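UPF0230 protein TM1468 (Thermotoga maritima, PDB 1VPV) binds long-chain fatty acids such as palmitate and may take part in lipid transport or fatty acid metabolism. Local coordinates at residues 101-105 against 106-110; 137-140 against 141-144. All coordinates share one frame; numbering follows the deposited sequence.

From the N terminus, the chain reaches contact 1 first, where 101-105 leaves strand 97-102 and turns back through 106-110 into helix 110-118, closing a short loop beside the palmitate carboxylate. After that helix and strand 125-129, contact 2 opens helix 138-149, where 137-140 runs straight on into 141-144. The two follow in series, neither enclosing nor crossing the other, with centres about 16 Å apart. They nevertheless touch: CD1 of I137 packs 3.6 Å from CA of L103, and CD2 of L101 lies against P140 and A141. Together they tie strand 97-102 of the first sheet and its ligand loop to a helix that also meets strand 241-248 of the second sheet.

Contact 1: 101-105 against 106-110; sequences LTLSS and KLSGT. With PLM (palmitic acid), chain D.
L103 reaches across the loop towards S108 and T110, and its two methyls divide the work. Its CB carries CG into the position between the backbone N and the carbonyl carbon (chi1 80°), a turn that faces the branch towards the loop's far limb. CG itself lies 3.9 Å from CB of S108. From there CD1 runs on past that same CB to reach C4 of palmitate at 3.9 Å, while the L103 side chain crosses that of T110 at about a right angle, with CD2 3.5 Å from OG1 of T110. A leucine suits this place because one branch can line the acyl chain while the other packs on the start of helix 110-118.

S108 supplies the polar end of the pocket. Its OG donates to O1 of the palmitate carboxylate over a very short 2.5 Å, and it accepts from both N and OG1 of T110, the backbone bond making an ST turn. These two bonds help fix the serine hydroxyl in front of the carboxylate, whose other partners include T75.

The bend itself is held by S104. With OG anti to its own backbone N (chi1 166°), the hydroxyl accepts from N of K106 at 2.8 Å, and its carbonyl O accepts a hydrogen bond from N of L107. A water lies 2.8 Å from both O of L103 and O of S108, bridging the two limbs. K106 leads its ammonium away to a salt bridge with E211 and a hydrogen bond to O of N209, and S105 OG bonds D129.

The loop thus follows strand 97-102, which lies between strands 15-20 and 125-129, and delivers the chain to helix 110-118, with G109 as its N-cap.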
ATOM      1  N   LEU A 101      -0.353 -11.211  -0.866  1.00 20.54           N
ATOM      2  CA  LEU A 101       0.444 -10.212  -0.148  1.00 22.69           C
ATOM      3  C   LEU A 101      -0.517  -9.278   0.540  1.00 22.08           C
ATOM      4  O   LEU A 101      -1.306  -8.586  -0.122  1.00 24.47           O
ATOM      5  CB  LEU A 101       1.319  -9.391  -1.125  1.00 24.70           C
ATOM      6  CG  LEU A 101       2.624 -10.081  -1.491  1.00 28.98           C
ATOM      7  CD1 LEU A 101       2.344 -11.161  -2.461  1.00 35.23           C
ATOM      8  CD2 LEU A 101       3.636  -9.126  -2.068  1.00 39.96           C
ATOM      9  N   THR A 102      -0.492  -9.278   1.862  1.00 24.18           N
ATOM     10  CA  THR A 102      -1.379  -8.413   2.634  1.00 24.11           C
ATOM     11  C   THR A 102      -0.626  -7.323   3.312  1.00 22.93           C
ATOM     12  O   THR A 102       0.569  -7.448   3.599  1.00 24.28           O
ATOM     13  CB  THR A 102      -2.107  -9.149   3.746  1.00 25.60           C
ATOM     14  OG1 THR A 102      -1.182  -9.481   4.799  1.00 27.36           O
ATOM     15  CG2 THR A 102      -2.812 -10.393   3.198  1.00 27.70           C
ATOM     16  N   LEU A 103      -1.358  -6.274   3.643  1.00 23.48           N
ATOM     17  CA  LEU A 103      -0.821  -5.260   4.546  1.00 23.56           C
ATOM     18  C   LEU A 103      -0.389  -5.867   5.906  1.00 19.78           C
ATOM     19  O   LEU A 103      -0.817  -6.953   6.305  1.00 17.65           O
ATOM     20  CB  LEU A 103      -1.810  -4.088   4.720  1.00 23.33           C
ATOM     21  CG  LEU A 103      -2.976  -4.247   5.673  1.00 26.93           C
ATOM     22  CD1 LEU A 103      -3.442  -2.888   6.103  1.00 26.71           C
ATOM     23  CD2 LEU A 103      -4.127  -5.066   5.103  1.00 33.84           C
ATOM     24  N   SER A 104       0.473  -5.132   6.588  1.00 19.46           N
ATOM     25  CA  SER A 104       1.041  -5.543   7.860  1.00 19.76           C
ATOM     26  C   SER A 104       0.040  -6.193   8.799  1.00 20.16           C
ATOM     27  O   SER A 104      -1.034  -5.631   9.084  1.00 23.11           O
ATOM     28  CB  SER A 104       1.649  -4.337   8.571  1.00 17.77           C
ATOM     29  OG  SER A 104       1.917  -4.674   9.929  1.00 27.90           O
ATOM     30  N   SER A 105       0.418  -7.334   9.335  1.00 19.66           N
ATOM     31  CA  SER A 105      -0.380  -8.006  10.344  1.00 23.84           C
ATOM     32  C   SER A 105      -0.514  -7.175  11.611  1.00 25.29           C
ATOM     33  O   SER A 105      -1.319  -7.493  12.488  1.00 28.76           O
ATOM     34  CB  SER A 105       0.258  -9.354  10.732  1.00 24.82           C
ATOM     35  OG  SER A 105       1.559  -9.146  11.272  1.00 22.88           O
ATOM     36  N   LYS A 106       0.308  -6.148  11.729  1.00 27.01           N
ATOM     37  CA  LYS A 106       0.293  -5.274  12.899  1.00 27.34           C
ATOM     38  C   LYS A 106      -0.760  -4.192  12.766  1.00 24.92           C
ATOM     39  O   LYS A 106      -1.108  -3.590  13.750  1.00 22.17           O
ATOM     40  CB  LYS A 106       1.645  -4.589  13.086  1.00 27.39           C
ATOM     41  CG  LYS A 106       2.812  -5.532  13.029  1.00 29.96           C
ATOM     42  CD  LYS A 106       3.039  -6.221  14.316  1.00 32.66           C
ATOM     43  CE  LYS A 106       4.511  -6.512  14.490  1.00 36.47           C
ATOM     44  NZ  LYS A 106       5.265  -5.230  14.361  1.00 44.58           N
ATOM     45  N   LEU A 107      -1.204  -3.920  11.536  1.00 25.02           N
ATOM     46  CA  LEU A 107      -2.193  -2.880  11.259  1.00 21.64           C
ATOM     47  C   LEU A 107      -3.596  -3.454  11.033  1.00 20.94           C
ATOM     48  O   LEU A 107      -4.567  -2.721  11.086  1.00 23.43           O
ATOM     49  CB  LEU A 107      -1.770  -2.041  10.045  1.00 18.20           C
ATOM     50  CG  LEU A 107      -0.403  -1.315  10.109  1.00 23.15           C
ATOM     51  CD1 LEU A 107      -0.162  -0.520   8.874  1.00 23.74           C
ATOM     52  CD2 LEU A 107      -0.216  -0.396  11.336  1.00 20.86           C
ATOM     53  N   SER A 108      -3.734  -4.753  10.816  1.00 18.60           N
ATOM     54  CA  SER A 108      -5.006  -5.265  10.318  1.00 18.51           C
ATOM     55  C   SER A 108      -5.050  -6.765  10.442  1.00 18.81           C
ATOM     56  O   SER A 108      -4.004  -7.430  10.340  1.00 18.92           O
ATOM     57  CB  SER A 108      -5.174  -4.852   8.826  1.00 20.74           C
ATOM     58  OG  SER A 108      -6.356  -5.354   8.221  1.00 18.62           O
ATOM     59  N   GLY A 109      -6.253  -7.292  10.659  1.00 17.95           N
ATOM     60  CA  GLY A 109      -6.503  -8.769  10.648  1.00 19.30           C
ATOM     61  C   GLY A 109      -6.658  -9.360   9.235  1.00 20.46           C
ATOM     62  O   GLY A 109      -7.023 -10.519   9.061  1.00 16.58           O
ATOM     63  N   THR A 110      -6.364  -8.562   8.207  1.00 20.19           N
ATOM     64  CA  THR A 110      -6.444  -9.074   6.854  1.00 20.76           C
ATOM     65  C   THR A 110      -5.568 -10.317   6.664  1.00 20.47           C
ATOM     66  O   THR A 110      -6.021 -11.332   6.117  1.00 19.37           O
ATOM     67  CB  THR A 110      -6.086  -7.982   5.849  1.00 20.56           C
ATOM     68  OG1 THR A 110      -7.003  -6.894   6.020  1.00 19.05           O
ATOM     69  CG2 THR A 110      -6.203  -8.509   4.432  1.00 23.27           C
TER
HETATM   70  C1  PLM D 501      -8.640  -2.797   8.491  1.00 34.58           C
HETATM   71  O1  PLM D 501      -8.364  -4.005   8.753  1.00 33.10           O
HETATM   72  O2  PLM D 501      -9.701  -2.244   8.926  1.00 29.42           O
HETATM   73  C2  PLM D 501      -7.677  -2.029   7.615  1.00 28.71           C
HETATM   74  C3  PLM D 501      -6.807  -1.099   8.435  1.00 19.59           C
HETATM   75  C4  PLM D 501      -5.952  -0.238   7.515  1.00 17.20           C
HETATM   76  C5  PLM D 501      -5.141   0.738   8.361  1.00 17.40           C
HETATM   77  C6  PLM D 501      -4.270   1.636   7.520  1.00 19.64           C
HETATM   78  C7  PLM D 501      -3.407   2.567   8.359  1.00 20.02           C
HETATM   79  C8  PLM D 501      -2.860   3.716   7.517  1.00 18.58           C
HETATM   80  C9  PLM D 501      -1.733   3.261   6.616  1.00 18.97           C
HETATM   81  CA  PLM D 501      -1.239   4.374   5.713  1.00 21.27           C
HETATM   82  CB  PLM D 501      -0.009   3.927   4.938  1.00 15.01           C
HETATM   83  CC  PLM D 501       0.307   4.924   3.827  1.00 18.39           C
HETATM   84  CD  PLM D 501       1.640   4.608   3.117  1.00 20.79           C
HETATM   85  CE  PLM D 501       1.850   5.456   1.876  1.00 21.45           C
HETATM   86  CF  PLM D 501       3.236   5.285   1.275  1.00 28.46           C
HETATM   87  CG  PLM D 501       3.333   4.065   0.354  1.00 28.46           C
HETATM   88  O   HOH W   1      -3.104  -7.768   7.760  1.00 20.46           O

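Contact 2: 137-140 against 141-144; sequences IPLP and ARVA
R142 returns to the first turn of helix 138-149 twice, through its backbone N and its side chain. The backbone N gives a nearly straight bond to O of P138 (2.9 Å, 173°). Two more of the i to i+4 bonds that mark an alpha-helix's first turns follow: N of V143 to O of L139 at 3.2 Å, and N of A144 to O of P140 at 3.0 Å. Prolines suit P138 and P140 because residues in a helix's first turn need give no backbone N-H to an earlier carbonyl.

O of L139 has a second partner, a water that donates to it at 2.7 Å and accepts from NE of R142 at 2.9 Å, lying at the guanidinium edge in its plane. The arginine chain leaves anti to its backbone N (chi1 176°) and bends at chi3, which brings the guanidinium alongside L139, with NH2 3.6 Å from CD2. NH1 is satisfied by a salt bridge to D270, which probably eases the closeness of R243 to NH2; the ion pair from NH2 to E294 is long and weak.

CB of A141 lies 3.4 Å from O of P138 and CB of A144 3.4 Å from O of P140, close quarters that a bare methyl suits. P138 and L139 pack on I245 of strand 241-248, whereas P140, V143 and A144 meet helix 154-166, and W29 of helix 29-32 touches P138 and R142.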
ATOM      1  N   ILE A 137       3.112  -1.984  -1.182  1.00 23.80           N
ATOM      2  CA  ILE A 137       2.784  -3.414  -1.304  1.00 23.32           C
ATOM      3  C   ILE A 137       2.886  -3.965  -2.725  1.00 22.67           C
ATOM      4  O   ILE A 137       3.325  -5.108  -2.909  1.00 25.09           O
ATOM      5  CB  ILE A 137       1.386  -3.742  -0.729  1.00 24.42           C
ATOM      6  CG1 ILE A 137       1.451  -3.789   0.791  1.00 23.50           C
ATOM      7  CG2 ILE A 137       0.838  -5.124  -1.266  1.00 26.69           C
ATOM      8  CD1 ILE A 137       0.112  -3.583   1.447  1.00 32.68           C
ATOM      9  N   PRO A 138       2.457  -3.190  -3.730  1.00 18.70           N
ATOM     10  CA  PRO A 138       2.582  -3.683  -5.102  1.00 21.42           C
ATOM     11  C   PRO A 138       4.015  -3.865  -5.593  1.00 21.92           C
ATOM     12  O   PRO A 138       4.241  -4.565  -6.588  1.00 22.58           O
ATOM     13  CB  PRO A 138       1.899  -2.594  -5.939  1.00 22.68           C
ATOM     14  CG  PRO A 138       1.119  -1.773  -4.961  1.00 20.45           C
ATOM     15  CD  PRO A 138       1.809  -1.879  -3.668  1.00 15.90           C
ATOM     16  N   LEU A 139       4.967  -3.206  -4.945  1.00 23.86           N
ATOM     17  CA  LEU A 139       6.365  -3.286  -5.370  1.00 25.94           C
ATOM     18  C   LEU A 139       6.827  -4.736  -5.278  1.00 23.46           C
ATOM     19  O   LEU A 139       7.214  -5.304  -6.286  1.00 23.20           O
ATOM     20  CB  LEU A 139       7.283  -2.303  -4.589  1.00 27.18           C
ATOM     21  CG  LEU A 139       6.994  -0.815  -4.803  1.00 30.13           C
ATOM     22  CD1 LEU A 139       7.718   0.058  -3.832  1.00 33.64           C
ATOM     23  CD2 LEU A 139       7.312  -0.402  -6.219  1.00 33.89           C
ATOM     24  N   PRO A 140       6.721  -5.363  -4.096  1.00 23.02           N
ATOM     25  CA  PRO A 140       6.998  -6.819  -4.028  1.00 24.29           C
ATOM     26  C   PRO A 140       6.108  -7.734  -4.889  1.00 23.55           C
ATOM     27  O   PRO A 140       6.531  -8.838  -5.225  1.00 26.77           O
ATOM     28  CB  PRO A 140       6.848  -7.149  -2.539  1.00 24.53           C
ATOM     29  CG  PRO A 140       6.131  -6.009  -1.934  1.00 23.44           C
ATOM     30  CD  PRO A 140       6.428  -4.802  -2.772  1.00 21.41           C
ATOM     31  N   ALA A 141       4.914  -7.289  -5.255  1.00 22.44           N
ATOM     32  CA  ALA A 141       4.054  -8.068  -6.158  1.00 21.14           C
ATOM     33  C   ALA A 141       4.563  -8.079  -7.571  1.00 21.75           C
ATOM     34  O   ALA A 141       4.546  -9.126  -8.235  1.00 25.75           O
ATOM     35  CB  ALA A 141       2.647  -7.541  -6.153  1.00 19.76           C
ATOM     36  N   ARG A 142       4.937  -6.906  -8.069  1.00 23.13           N
ATOM     37  CA  ARG A 142       5.580  -6.802  -9.375  1.00 21.60           C
ATOM     38  C   ARG A 142       6.797  -7.700  -9.438  1.00 21.85           C
ATOM     39  O   ARG A 142       6.971  -8.452 -10.402  1.00 22.63           O
ATOM     40  CB  ARG A 142       6.005  -5.394  -9.684  1.00 19.27           C
ATOM     41  CG  ARG A 142       6.769  -5.275 -11.010  1.00 24.62           C
ATOM     42  CD  ARG A 142       6.834  -3.857 -11.515  1.00 23.28           C
ATOM     43  NE  ARG A 142       7.482  -2.999 -10.519  1.00 25.54           N
ATOM     44  CZ  ARG A 142       7.660  -1.686 -10.661  1.00 26.67           C
ATOM     45  NH1 ARG A 142       7.283  -1.062 -11.768  1.00 21.09           N
ATOM     46  NH2 ARG A 142       8.244  -0.993  -9.693  1.00 29.56           N
ATOM     47  N   VAL A 143       7.626  -7.611  -8.412  1.00 21.50           N
ATOM     48  CA  VAL A 143       8.883  -8.350  -8.379  1.00 23.32           C
ATOM     49  C   VAL A 143       8.603  -9.835  -8.383  1.00 22.38           C
ATOM     50  O   VAL A 143       9.265 -10.564  -9.069  1.00 21.30           O
ATOM     51  CB  VAL A 143       9.740  -7.977  -7.134  1.00 24.66           C
ATOM     52  CG1 VAL A 143      10.894  -8.912  -6.989  1.00 25.46           C
ATOM     53  CG2 VAL A 143      10.256  -6.515  -7.251  1.00 24.31           C
ATOM     54  N   ALA A 144       7.610 -10.277  -7.616  1.00 22.12           N
ATOM     55  CA  ALA A 144       7.221 -11.670  -7.638  1.00 22.02           C
ATOM     56  C   ALA A 144       6.802 -12.093  -9.027  1.00 21.43           C
ATOM     57  O   ALA A 144       7.089 -13.223  -9.462  1.00 19.70           O
ATOM     58  CB  ALA A 144       6.094 -11.918  -6.686  1.00 23.27           C
TER
HETATM   59  O   HOH W   2       8.590  -3.671  -7.959  1.00 28.44           O